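Local coordinates for NAD(P)H-flavin oxidoreductase (Agrobacterium tumefaciens str. C58, PDB 2FRE), which binds flavin mononucleotide and, as a nitroreductase-family oxidoreductase, probably passes electrons from NAD(P)H through the flavin to an acceptor, at the interface of chains A and B. Sequence-based numbering; all coordinates share one arbitrary frame. Chains: chain A/B, NAD(P)H-flavin oxidoreductase.

Contact 1: the interface of chains A and B. Residues chain A 37-38, 40-42, 44; chain B 10-11, 13, 186, 189-190.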
loop_
_atom_site.group_PDB
_atom_site.type_symbol
_atom_site.label_atom_id
_atom_site.label_comp_id
_atom_site.label_asym_id
_atom_site.label_seq_id
_atom_site.Cartn_x
_atom_site.Cartn_y
_atom_site.Cartn_z
ATOM N N LEU A 37 6.249 -6.395 -16.538
ATOM C CA LEU A 37 6.156 -7.643 -15.796
ATOM C C LEU A 37 6.957 -7.576 -14.479
ATOM O O LEU A 37 6.490 -8.045 -13.425
ATOM C CB LEU A 37 6.557 -8.827 -16.704
ATOM C CG LEU A 37 5.524 -9.154 -17.806
ATOM C CD1 LEU A 37 6.055 -10.186 -18.774
ATOM C CD2 LEU A 37 4.192 -9.650 -17.232
ATOM N N THR A 38 8.119 -6.931 -14.512
ATOM C CA THR A 38 8.902 -6.694 -13.296
ATOM C C THR A 38 8.107 -5.862 -12.286
ATOM O O THR A 38 8.029 -6.200 -11.088
ATOM C CB THR A 38 10.261 -6.029 -13.633
ATOM O OG1 THR A 38 10.956 -6.830 -14.593
ATOM C CG2 THR A 38 11.142 -5.913 -12.401
ATOM N N LEU A 40 4.794 -5.476 -12.076
ATOM C CA LEU A 40 3.692 -6.248 -11.522
ATOM C C LEU A 40 4.185 -7.400 -10.641
ATOM O O LEU A 40 3.516 -7.778 -9.689
ATOM C CB LEU A 40 2.756 -6.735 -12.642
ATOM C CG LEU A 40 2.036 -5.630 -13.426
ATOM C CD1 LEU A 40 1.100 -6.225 -14.511
ATOM C CD2 LEU A 40 1.280 -4.682 -12.545
ATOM N N ASP A 41 5.380 -7.924 -10.926
ATOM C CA ASP A 41 6.001 -8.950 -10.086
ATOM C C ASP A 41 6.280 -8.380 -8.686
ATOM O O ASP A 41 5.922 -8.978 -7.679
ATOM C CB ASP A 41 7.302 -9.466 -10.742
ATOM C CG ASP A 41 7.771 -10.780 -10.171
ATOM O OD1 ASP A 41 7.064 -11.392 -9.335
ATOM O OD2 ASP A 41 8.853 -11.223 -10.581
ATOM N N ALA A 42 6.857 -7.186 -8.624
ATOM C CA ALA A 42 7.077 -6.523 -7.332
ATOM C C ALA A 42 5.763 -6.293 -6.568
ATOM O O ALA A 42 5.670 -6.555 -5.351
ATOM C CB ALA A 42 7.843 -5.196 -7.537
ATOM N N HIS A 44 2.999 -8.008 -6.749
ATOM C CA HIS A 44 2.441 -9.288 -6.300
ATOM C C HIS A 44 3.222 -9.919 -5.146
ATOM O O HIS A 44 2.771 -10.918 -4.563
ATOM C CB HIS A 44 2.270 -10.250 -7.510
ATOM C CG HIS A 44 3.242 -11.393 -7.574
ATOM N ND1 HIS A 44 2.830 -12.711 -7.627
ATOM C CD2 HIS A 44 4.592 -11.424 -7.628
ATOM C CE1 HIS A 44 3.887 -13.500 -7.708
ATOM N NE2 HIS A 44 4.970 -12.747 -7.693
ATOM N N GLU B 10 10.112 -14.291 -10.572
ATOM C CA GLU B 10 10.081 -14.659 -11.983
ATOM C C GLU B 10 10.780 -13.594 -12.829
ATOM O O GLU B 10 11.374 -13.898 -13.862
ATOM C CB GLU B 10 8.638 -14.828 -12.456
ATOM C CG GLU B 10 7.920 -16.036 -11.854
ATOM C CD GLU B 10 6.404 -15.997 -12.067
ATOM O OE1 GLU B 10 5.923 -16.392 -13.156
ATOM O OE2 GLU B 10 5.688 -15.599 -11.136
ATOM N N TYR B 11 10.688 -12.341 -12.392
ATOM C CA TYR B 11 11.243 -11.203 -13.125
ATOM C C TYR B 11 12.231 -10.461 -12.246
ATOM O O TYR B 11 12.219 -10.654 -11.039
ATOM C CB TYR B 11 10.097 -10.313 -13.619
ATOM C CG TYR B 11 9.191 -11.082 -14.556
ATOM C CD1 TYR B 11 9.484 -11.175 -15.915
ATOM C CD2 TYR B 11 8.071 -11.748 -14.079
ATOM C CE1 TYR B 11 8.671 -11.894 -16.771
ATOM C CE2 TYR B 11 7.259 -12.464 -14.919
ATOM C CZ TYR B 11 7.562 -12.539 -16.267
ATOM O OH TYR B 11 6.753 -13.269 -17.115
ATOM N N VAL B 13 12.993 -8.244 -10.144
ATOM C CA VAL B 13 12.546 -7.246 -9.165
ATOM C C VAL B 13 13.738 -6.801 -8.303
ATOM O O VAL B 13 14.728 -7.542 -8.133
ATOM C CB VAL B 13 11.374 -7.752 -8.240
ATOM C CG1 VAL B 13 10.155 -8.190 -9.037
ATOM C CG2 VAL B 13 11.814 -8.881 -7.291
ATOM N N LEU B 186 2.983 -14.941 -11.202
ATOM C CA LEU B 186 2.497 -13.645 -11.644
ATOM C C LEU B 186 1.295 -13.768 -12.589
ATOM O O LEU B 186 0.325 -13.028 -12.450
ATOM C CB LEU B 186 3.623 -12.869 -12.343
ATOM C CG LEU B 186 3.301 -11.445 -12.805
ATOM C CD1 LEU B 186 2.598 -10.672 -11.726
ATOM C CD2 LEU B 186 4.588 -10.727 -13.270
ATOM N N VAL B 189 -2.308 -13.587 -11.407
ATOM C CA VAL B 189 -2.911 -12.335 -10.946
ATOM C C VAL B 189 -2.778 -11.140 -11.904
ATOM O O VAL B 189 -3.464 -10.134 -11.705
ATOM C CB VAL B 189 -2.368 -11.897 -9.544
ATOM C CG1 VAL B 189 -2.636 -12.973 -8.519
ATOM C CG2 VAL B 189 -0.886 -11.543 -9.591
ATOM N N ALA B 190 -1.906 -11.246 -12.915
ATOM C CA ALA B 190 -1.692 -10.188 -13.897
ATOM C C ALA B 190 -2.174 -10.635 -15.272
ATOM O O ALA B 190 -1.677 -11.616 -15.838
ATOM C CB ALA B 190 -0.208 -9.786 -13.945
HETATM O O HOH W 1 7.600 -13.902 -9.024
#
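A:Asp41 of helix 33-44 reaches into chain B, its CG anti to the backbone N (chi1 -163°) and its carboxylate turned toward the segment around B:Glu10 and B:Tyr11. At the base of the side chain, CB packs on the B:Val13 methyl CG1 at 3.6 Å and lies beside the B:Leu186 methyl CD2. CG keeps contact with the same valine methyl, the two side chains crossing at about a right angle. At the tip, OD2 accepts a hydrogen bond from the backbone N of B:Tyr11 at 2.8 Å, met nearly along the C-O axis, and also lies in plane at the edge of the tyrosine ring. The other oxygen, OD1, is 2.6 Å from water 1, which also contacts A:His44 NE2 and the B:Glu10 backbone N, so both carboxylate oxygens are engaged. B:Glu10 OE2 turns its syn lone pair to the B:Leu186 N (2.8 Å), tying the two chain B segments together. With OE2 4.8 Å from A:Asp41 OD1, the like charges might raise the proton affinity of either acid. One turn earlier, A:Leu37 CB sits over the centre of the B:Tyr11 ring, 3.7 Å from its centroid, while its CD1 reaches the phenol OH. B:Leu186 wedges both methyls against the helix backbone, CD2 at 3.3 Å from A:Leu37 O. The patch clamps one face of helix 33-44 between two chain B segments and helps hold the two-fold dimer together.

Contact 2: the interface of chains A and B. Residues chain A 45-47, 116, 119-120, 123; chain B 17, 20, 119, 123.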
loop_
_atom_site.group_PDB
_atom_site.type_symbol
_atom_site.label_atom_id
_atom_site.label_comp_id
_atom_site.label_asym_id
_atom_site.label_seq_id
_atom_site.Cartn_x
_atom_site.Cartn_y
_atom_site.Cartn_z
ATOM N N TRP A 45 4.391 -9.350 -4.832
ATOM C CA TRP A 45 5.149 -9.721 -3.629
ATOM C C TRP A 45 4.702 -8.996 -2.350
ATOM O O TRP A 45 5.305 -9.174 -1.281
ATOM C CB TRP A 45 6.663 -9.555 -3.846
ATOM C CG TRP A 45 7.240 -10.738 -4.466
ATOM C CD1 TRP A 45 7.636 -10.888 -5.761
ATOM C CD2 TRP A 45 7.467 -11.987 -3.827
ATOM N NE1 TRP A 45 8.107 -12.155 -5.967
ATOM C CE2 TRP A 45 8.008 -12.857 -4.793
ATOM C CE3 TRP A 45 7.275 -12.457 -2.520
ATOM C CZ2 TRP A 45 8.351 -14.169 -4.499
ATOM C CZ3 TRP A 45 7.605 -13.771 -2.234
ATOM C CH2 TRP A 45 8.144 -14.605 -3.218
ATOM N N ALA A 46 3.634 -8.204 -2.436
ATOM C CA ALA A 46 3.168 -7.461 -1.289
ATOM C C ALA A 46 2.641 -8.390 -0.205
ATOM O O ALA A 46 2.207 -9.499 -0.498
ATOM C CB ALA A 46 2.092 -6.445 -1.708
ATOM N N PRO A 47 2.644 -7.921 1.061
ATOM C CA PRO A 47 1.982 -8.721 2.085
ATOM C C PRO A 47 0.473 -8.583 1.979
ATOM O O PRO A 47 -0.040 -7.602 1.383
ATOM C CB PRO A 47 2.480 -8.105 3.383
ATOM C CG PRO A 47 2.647 -6.615 3.006
ATOM C CD PRO A 47 3.197 -6.664 1.609
ATOM N N ALA A 116 -1.320 -1.870 -0.634
ATOM C CA ALA A 116 0.059 -2.308 -0.452
ATOM C C ALA A 116 0.704 -2.782 -1.766
ATOM O O ALA A 116 1.837 -2.439 -2.073
ATOM C CB ALA A 116 0.148 -3.397 0.624
ATOM N N PHE A 119 1.292 0.369 -3.923
ATOM C CA PHE A 119 2.511 1.117 -3.570
ATOM C C PHE A 119 3.736 0.391 -4.095
ATOM O O PHE A 119 4.673 1.009 -4.603
ATOM C CB PHE A 119 2.683 1.398 -2.080
ATOM C CG PHE A 119 3.782 2.339 -1.825
ATOM C CD1 PHE A 119 3.572 3.699 -1.920
ATOM C CD2 PHE A 119 5.076 1.874 -1.641
ATOM C CE1 PHE A 119 4.626 4.602 -1.770
ATOM C CE2 PHE A 119 6.125 2.751 -1.485
ATOM C CZ PHE A 119 5.919 4.113 -1.554
ATOM N N SER A 120 3.735 -0.925 -3.941
ATOM C CA SER A 120 4.830 -1.748 -4.416
ATOM C C SER A 120 5.026 -1.560 -5.922
ATOM O O SER A 120 6.153 -1.400 -6.398
ATOM C CB SER A 120 4.538 -3.213 -4.087
ATOM O OG SER A 120 4.535 -3.449 -2.685
HETATM N N MSE A 123 6.504 1.873 -6.564
HETATM C CA MSE A 123 7.889 1.858 -6.137
HETATM C C MSE A 123 8.783 1.162 -7.149
HETATM O O MSE A 123 9.822 1.672 -7.515
HETATM C CB MSE A 123 8.000 1.202 -4.768
HETATM C CG MSE A 123 9.291 1.443 -4.053
HETATM SE SE MSE A 123 9.703 3.349 -3.845
HETATM C CE MSE A 123 10.709 3.426 -4.935
ATOM N N PHE B 17 11.970 -6.120 -2.490
ATOM C CA PHE B 17 10.612 -6.702 -2.464
ATOM C C PHE B 17 10.574 -8.150 -1.969
ATOM O O PHE B 17 9.561 -8.608 -1.467
ATOM C CB PHE B 17 9.949 -6.591 -3.838
ATOM C CG PHE B 17 9.750 -5.185 -4.270
ATOM C CD1 PHE B 17 8.737 -4.424 -3.706
ATOM C CD2 PHE B 17 10.589 -4.610 -5.201
ATOM C CE1 PHE B 17 8.546 -3.094 -4.081
ATOM C CE2 PHE B 17 10.417 -3.279 -5.592
ATOM C CZ PHE B 17 9.389 -2.521 -5.018
ATOM N N ARG B 20 11.930 -7.920 2.180
ATOM C CA ARG B 20 10.904 -7.504 3.125
ATOM C C ARG B 20 10.015 -8.694 3.410
ATOM O O ARG B 20 9.420 -9.244 2.483
ATOM C CB ARG B 20 10.046 -6.368 2.594
ATOM C CG ARG B 20 8.951 -5.921 3.582
ATOM C CD ARG B 20 7.587 -5.642 2.928
ATOM N NE ARG B 20 7.070 -6.735 2.090
ATOM C CZ ARG B 20 6.482 -7.832 2.556
ATOM N NH1 ARG B 20 6.032 -8.760 1.713
ATOM N NH2 ARG B 20 6.366 -8.015 3.859
ATOM N N PHE B 119 2.408 -0.300 3.380
ATOM C CA PHE B 119 3.584 -0.869 2.707
ATOM C C PHE B 119 4.800 0.025 2.874
ATOM O O PHE B 119 5.904 -0.463 3.112
ATOM C CB PHE B 119 3.368 -1.183 1.223
ATOM C CG PHE B 119 4.499 -1.945 0.623
ATOM C CD1 PHE B 119 4.542 -3.332 0.684
ATOM C CD2 PHE B 119 5.568 -1.274 0.052
ATOM C CE1 PHE B 119 5.610 -4.027 0.153
ATOM C CE2 PHE B 119 6.630 -1.966 -0.475
ATOM C CZ PHE B 119 6.666 -3.331 -0.418
HETATM N N MSE B 123 8.327 -0.979 4.378
HETATM C CA MSE B 123 9.562 -0.835 3.651
HETATM C C MSE B 123 10.636 0.023 4.296
HETATM O O MSE B 123 11.798 -0.330 4.302
HETATM C CB MSE B 123 9.434 -0.755 2.119
HETATM C CG MSE B 123 8.921 0.483 1.455
HETATM SE SE MSE B 123 10.053 1.108 -0.111
HETATM C CE MSE B 123 9.388 0.324 -1.902
HETATM O O HOH W 2 7.593 -6.975 -0.641
#
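A:Phe119 and B:Phe119 meet across the dimer, CD2 to CD2 at 3.6 Å, their side chains crossing at about a right angle. Both belong to helix 110-127, and in this nitroreductase-family dimer the two copies of that helix pack together. The B:Phe119 side chain has CG anti to its backbone N (chi1 -171°), which carries its ring under A:Ser120: the hydroxyl OG stands 3.0 Å above the ring plane, over the centre. That hydroxyl donates to the backbone O of A:Ala116 at 2.9 Å, a bond within chain A that fixes its rotation while its oxygen rests on the aromatic face. A:Ala116 CA lies against the phenylalanine CB. The selenomethionines A:Met123 and B:Met123 adjoin this centre, but their tips are modelled too close together for the detail of their packing to be trusted. B:Phe17 presents the edge of its ring to A:Met123 CB, with CZ 4.0 Å away.

Farther out, A:Pro47 CD touches the rim of the B:Phe119 ring in plane and also lies 3.5 Å above the B:Arg20 guanidinium, offset toward its rim. In its own plane the guanidinium donates from NH1 to the A:Trp45 backbone O at 3.1 Å, with a C=O...N angle of 158°. Water 2 extends this rim: it is 2.8 Å from B:Arg20 NE and also bridges the backbone oxygens of B:Phe17 and A:Trp45.

Contact 3: the interface of chains A and B. Residues chain A 7-8, 17-18, 20, 181-183; chain B 45, 51.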
loop_
_atom_site.group_PDB
_atom_site.type_symbol
_atom_site.label_atom_id
_atom_site.label_comp_id
_atom_site.label_asym_id
_atom_site.label_seq_id
_atom_site.Cartn_x
_atom_site.Cartn_y
_atom_site.Cartn_z
ATOM N N ARG A 7 10.907 18.283 -2.078
ATOM C CA ARG A 7 10.227 17.911 -0.846
ATOM C C ARG A 7 11.222 17.799 0.297
ATOM O O ARG A 7 12.376 17.435 0.105
ATOM C CB ARG A 7 9.505 16.566 -0.988
ATOM C CG ARG A 7 8.373 16.555 -1.959
ATOM C CD ARG A 7 8.006 15.113 -2.355
ATOM N NE ARG A 7 6.654 15.041 -2.909
ATOM C CZ ARG A 7 6.077 13.936 -3.387
ATOM N NH1 ARG A 7 6.737 12.786 -3.461
ATOM N NH2 ARG A 7 4.824 13.980 -3.803
ATOM N N GLN A 8 10.740 18.083 1.495
ATOM C CA GLN A 8 11.542 18.013 2.679
ATOM C C GLN A 8 10.784 17.188 3.700
ATOM O O GLN A 8 9.616 17.438 3.980
ATOM C CB GLN A 8 11.810 19.401 3.249
ATOM C CG GLN A 8 12.756 19.350 4.433
ATOM C CD GLN A 8 13.081 20.715 5.022
ATOM O OE1 GLN A 8 12.488 21.133 6.025
ATOM N NE2 GLN A 8 14.047 21.380 4.445
ATOM N N PHE A 17 11.232 7.652 -0.869
ATOM C CA PHE A 17 9.853 8.014 -0.487
ATOM C C PHE A 17 9.452 9.431 -0.900
ATOM O O PHE A 17 8.263 9.715 -1.076
ATOM C CB PHE A 17 9.676 7.809 1.017
ATOM C CG PHE A 17 9.789 6.380 1.415
ATOM C CD1 PHE A 17 8.769 5.487 1.106
ATOM C CD2 PHE A 17 10.906 5.918 2.083
ATOM C CE1 PHE A 17 8.859 4.167 1.459
ATOM C CE2 PHE A 17 11.000 4.578 2.433
ATOM C CZ PHE A 17 9.974 3.717 2.123
ATOM N N LEU A 18 10.432 10.317 -1.067
ATOM C CA LEU A 18 10.190 11.654 -1.596
ATOM C C LEU A 18 10.278 11.708 -3.129
ATOM O O LEU A 18 9.617 12.538 -3.762
ATOM C CB LEU A 18 11.203 12.638 -0.990
ATOM C CG LEU A 18 11.267 12.688 0.536
ATOM C CD1 LEU A 18 12.235 13.805 0.996
ATOM C CD2 LEU A 18 9.910 12.948 1.120
ATOM N N ARG A 20 9.527 9.290 -5.317
ATOM C CA ARG A 20 8.331 8.741 -5.973
ATOM C C ARG A 20 7.222 9.789 -6.015
ATOM O O ARG A 20 6.829 10.303 -4.979
ATOM C CB ARG A 20 7.804 7.525 -5.240
ATOM C CG ARG A 20 6.551 6.907 -5.854
ATOM C CD ARG A 20 5.574 6.452 -4.835
ATOM N NE ARG A 20 5.168 7.480 -3.880
ATOM C CZ ARG A 20 4.317 8.467 -4.128
ATOM N NH1 ARG A 20 3.771 8.622 -5.325
ATOM N NH2 ARG A 20 4.037 9.331 -3.160
ATOM N N SER A 181 3.579 17.035 -4.831
ATOM C CA SER A 181 2.708 17.417 -3.746
ATOM C C SER A 181 3.418 17.373 -2.400
ATOM O O SER A 181 4.447 16.694 -2.220
ATOM C CB SER A 181 1.501 16.473 -3.715
ATOM O OG SER A 181 1.951 15.132 -3.638
ATOM N N LYS A 182 2.831 18.088 -1.450
ATOM C CA LYS A 182 3.284 18.088 -0.059
ATOM C C LYS A 182 2.396 17.205 0.833
ATOM O O LYS A 182 1.418 16.589 0.370
ATOM C CB LYS A 182 3.280 19.531 0.490
ATOM C CG LYS A 182 4.012 20.532 -0.353
ATOM C CD LYS A 182 5.497 20.232 -0.549
ATOM C CE LYS A 182 6.219 21.476 -1.121
ATOM N NZ LYS A 182 7.733 21.432 -1.203
ATOM N N ARG A 183 2.751 17.135 2.114
ATOM C CA ARG A 183 1.972 16.357 3.106
ATOM C C ARG A 183 1.773 17.188 4.343
ATOM O O ARG A 183 2.483 18.180 4.558
ATOM C CB ARG A 183 2.699 15.064 3.476
ATOM C CG ARG A 183 2.861 14.094 2.347
ATOM C CD ARG A 183 1.561 13.480 1.838
ATOM N NE ARG A 183 1.892 12.520 0.786
ATOM C CZ ARG A 183 2.149 12.833 -0.484
ATOM N NH1 ARG A 183 2.012 14.061 -0.936
ATOM N NH2 ARG A 183 2.481 11.887 -1.330
ATOM N N TRP B 45 4.218 9.799 3.540
ATOM C CA TRP B 45 4.529 10.211 2.171
ATOM C C TRP B 45 3.861 9.365 1.104
ATOM O O TRP B 45 4.031 9.646 -0.071
ATOM C CB TRP B 45 6.058 10.292 1.940
ATOM C CG TRP B 45 6.606 11.564 2.415
ATOM C CD1 TRP B 45 7.355 11.771 3.531
ATOM C CD2 TRP B 45 6.441 12.845 1.791
ATOM N NE1 TRP B 45 7.672 13.114 3.641
ATOM C CE2 TRP B 45 7.096 13.790 2.594
ATOM C CE3 TRP B 45 5.764 13.288 0.642
ATOM C CZ2 TRP B 45 7.115 15.151 2.271
ATOM C CZ3 TRP B 45 5.792 14.633 0.332
ATOM C CH2 TRP B 45 6.449 15.544 1.146
ATOM N N ASN B 51 -4.823 13.522 -2.556
ATOM C CA ASN B 51 -3.903 13.826 -1.468
ATOM C C ASN B 51 -4.633 14.057 -0.129
ATOM O O ASN B 51 -4.172 14.839 0.710
ATOM C CB ASN B 51 -3.042 15.046 -1.846
ATOM C CG ASN B 51 -1.791 15.190 -0.990
ATOM O OD1 ASN B 51 -1.238 14.196 -0.501
ATOM N ND2 ASN B 51 -1.336 16.449 -0.801
#
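B:Trp45 enters chain A with chi1 at -82° and chi2 at 106°, and A:Arg183 holds CG anti to its carbonyl carbon (chi1 -64°), which lays CG over the indole; the bend at chi2 then turns the guanidinium back toward the B:Trp45 carbonyl. A:Leu18 CD2 covers the opposite face, 3.3 Å from the centroid of the five-membered ring, so the indole is held between a leucine methyl and an arginine methylene. At the far rim A:Arg7 runs past in the opposite direction: its guanidinium presents a face to CZ3, which lies 3.4 Å from NE. This arginine is itself anchored, NE donating to A:Ser181 O and NH1 to the backbone oxygens of A:Leu18 and A:Arg20.

The B:Trp45 backbone O is gripped by two guanidinium groups. A:Arg20 NH2 approaches in the carbonyl plane at 3.1 Å, whereas A:Arg183 NH2, at 3.0 Å, comes from above that plane. NH1 of A:Arg183 is held by A:Ser181 OG at 2.9 Å and by A:Lys182 O. From the other face of the lysine carbonyl, the amide ND2 of B:Asn51 donates at 3.0 Å, nearly in its own amide plane. Two arginines around one carbonyl would be expected to polarise it.

In the fold, B:Trp45 directly follows helix 33-44 and B:Asn51, an FMN-pocket residue, ends the 3-10 helix 49-51, which sets the contact beside a flavin site; chain A receives them with strand 7-8, helix 16-19 and the loop at 181-183.

The centres of contact 1 and contact 2 are about 12 Å apart, those of contact 2 and contact 3 about 18 Å, and those of contact 1 and contact 3 about 26 Å, so the patches follow one another along a continuous dimer interface. Residues 17, 20 and 45 occur in both contact 2 and contact 3 with the chains exchanged, which makes these two partly views of one two-fold-related arrangement. Helix 33-44 in contact 1 leads straight into residue 45. Residues 47 and 51, from contacts 2 and 3, line an FMN pocket, so dimer packing and flavin binding are probably coupled.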